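PDB 5A4A: maternal effect protein oskar from Drosophila melanogaster, which induces germ plasm formation and probably binds RNA through its OSK domain, which is related to the SGNH hydrolases. Local coordinates for residues L134-K137 against I138-N142. Residues are numbered along the deposited sequence; the frame is centred on the assembly and turned at random.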
loop_
_atom_site.group_PDB
_atom_site.type_symbol
_atom_site.label_atom_id
_atom_site.label_comp_id
_atom_site.label_asym_id
_atom_site.label_seq_id
_atom_site.Cartn_x
_atom_site.Cartn_y
_atom_site.Cartn_z
ATOM N N LEU A 134 -2.922 1.012 -18.320
ATOM C CA LEU A 134 -2.575 0.967 -16.905
ATOM C C LEU A 134 -3.001 2.249 -16.187
ATOM O O LEU A 134 -3.528 2.198 -15.079
ATOM C CB LEU A 134 -1.070 0.707 -16.714
ATOM C CG LEU A 134 -0.546 0.668 -15.275
ATOM C CD1 LEU A 134 0.659 -0.292 -15.154
ATOM C CD2 LEU A 134 -0.133 2.055 -14.830
ATOM N N CYS A 135 -2.763 3.400 -16.809
ATOM C CA CYS A 135 -3.161 4.666 -16.199
ATOM C C CYS A 135 -4.675 4.782 -16.053
ATOM O O CYS A 135 -5.148 5.374 -15.091
ATOM C CB CYS A 135 -2.609 5.859 -16.977
ATOM S SG CYS A 135 -0.808 6.000 -16.876
ATOM N N ASP A 136 -5.429 4.214 -16.995
ATOM C CA ASP A 136 -6.887 4.204 -16.881
ATOM C C ASP A 136 -7.339 3.314 -15.731
ATOM O O ASP A 136 -8.342 3.598 -15.066
ATOM C CB ASP A 136 -7.555 3.734 -18.176
ATOM C CG ASP A 136 -9.037 4.068 -18.205
ATOM O OD1 ASP A 136 -9.373 5.258 -18.062
ATOM O OD2 ASP A 136 -9.863 3.144 -18.349
ATOM N N LYS A 137 -6.595 2.238 -15.496
ATOM C CA LYS A 137 -6.909 1.321 -14.408
ATOM C C LYS A 137 -6.714 2.009 -13.074
ATOM O O LYS A 137 -7.516 1.827 -12.158
ATOM C CB LYS A 137 -6.032 0.074 -14.462
ATOM C CG LYS A 137 -6.763 -1.147 -14.927
ATOM C CD LYS A 137 -5.900 -2.383 -14.773
ATOM C CE LYS A 137 -6.399 -3.484 -15.675
ATOM N NZ LYS A 137 -5.460 -4.636 -15.715
ATOM N N ILE A 138 -5.651 2.799 -12.976
ATOM C CA ILE A 138 -5.361 3.544 -11.756
ATOM C C ILE A 138 -6.477 4.561 -11.520
ATOM O O ILE A 138 -6.979 4.703 -10.405
ATOM C CB ILE A 138 -4.010 4.269 -11.851
ATOM C CG1 ILE A 138 -2.863 3.258 -11.784
ATOM C CG2 ILE A 138 -3.863 5.308 -10.742
ATOM C CD1 ILE A 138 -1.514 3.906 -11.834
ATOM N N TYR A 139 -6.860 5.260 -12.585
ATOM C CA TYR A 139 -7.959 6.223 -12.521
ATOM C C TYR A 139 -9.257 5.589 -12.028
ATOM O O TYR A 139 -9.905 6.123 -11.131
ATOM C CB TYR A 139 -8.141 6.880 -13.897
ATOM C CG TYR A 139 -9.486 7.530 -14.115
ATOM C CD1 TYR A 139 -9.832 8.697 -13.448
ATOM C CD2 TYR A 139 -10.395 6.988 -15.010
ATOM C CE1 TYR A 139 -11.065 9.295 -13.657
ATOM C CE2 TYR A 139 -11.620 7.580 -15.229
ATOM C CZ TYR A 139 -11.946 8.730 -14.549
ATOM O OH TYR A 139 -13.167 9.313 -14.757
ATOM N N ARG A 140 -9.638 4.449 -12.603
ATOM C CA ARG A 140 -10.893 3.800 -12.222
ATOM C C ARG A 140 -10.839 3.159 -10.840
ATOM O O ARG A 140 -11.800 3.228 -10.080
ATOM C CB ARG A 140 -11.314 2.773 -13.273
ATOM C CG ARG A 140 -11.638 3.430 -14.597
ATOM C CD ARG A 140 -12.080 2.447 -15.671
ATOM N NE ARG A 140 -12.325 3.205 -16.888
ATOM C CZ ARG A 140 -13.486 3.771 -17.212
ATOM N NH1 ARG A 140 -14.570 3.615 -16.451
ATOM N NH2 ARG A 140 -13.570 4.457 -18.337
ATOM N N PHE A 141 -9.720 2.529 -10.513
ATOM C CA PHE A 141 -9.612 1.910 -9.196
ATOM C C PHE A 141 -9.662 2.961 -8.090
ATOM O O PHE A 141 -10.295 2.748 -7.041
ATOM C CB PHE A 141 -8.349 1.058 -9.083
ATOM C CG PHE A 141 -8.201 0.379 -7.747
ATOM C CD1 PHE A 141 -9.178 -0.489 -7.283
ATOM C CD2 PHE A 141 -7.091 0.621 -6.952
ATOM C CE1 PHE A 141 -9.049 -1.109 -6.047
ATOM C CE2 PHE A 141 -6.952 0.003 -5.714
ATOM C CZ PHE A 141 -7.928 -0.865 -5.264
ATOM N N ASN A 142 -9.019 4.103 -8.331
ATOM C CA ASN A 142 -9.026 5.182 -7.356
ATOM C C ASN A 142 -10.431 5.724 -7.157
ATOM O O ASN A 142 -10.820 6.026 -6.028
ATOM C CB ASN A 142 -8.069 6.315 -7.739
ATOM C CG ASN A 142 -6.623 5.987 -7.420
ATOM O OD1 ASN A 142 -6.341 4.991 -6.772
ATOM N ND2 ASN A 142 -5.706 6.845 -7.853
HETATM O O HOH W 1 -11.527 5.997 -19.617
#
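R140 runs its extended chain past the backbone carbonyl of D136, one turn earlier, its CG 3.3 Å from D136 O, and its NE closes a salt bridge to D136 OD2 at 2.9 Å. The pair is a worked example of an i to i+4 acid–base bridge on a helix. Although the side chain of D136 sets out away from the following turn, CG anti to the backbone N (chi1 -165°) brings the carboxylate back beside the arginine. NE points at the syn side of OD2, and although the oxygen lies in the guanidinium plane, the donor stands 32° out of the carboxylate plane, the two flat groups being turned 67° apart. A water completes the clasp, donating to D136 OD1 and accepting from R140 NH2, so both carboxylate oxygens are engaged. OD1 also sits 3.7 Å from CD2 of Y139, approaching that ring obliquely. Replacing D136 by an alanine would probably leave the guanidinium of R140 without its charged mate and free to turn, and the bridging water without one of its partners. The same spacing serves apolar packing on the buried side, where L134 CD2 meets I138 CD1 at 3.8 Å and both residues rest on I90 of helix 87-91. The amine of K137 is instead hydrogen-bonded to the backbone O of K94, while K137 O accepts F141 N at 2.8 Å. F141 packs edge-to-face with F103 of helix 96-112. With D136, Y139 and R140 on the outer side and L134, I138 and F141 buried, this is an amphipathic helix, 132-148, forming the connection of a beta-alpha-beta crossover between parallel strands 116-120 and 154-155 in this SGNH hydrolase-like domain.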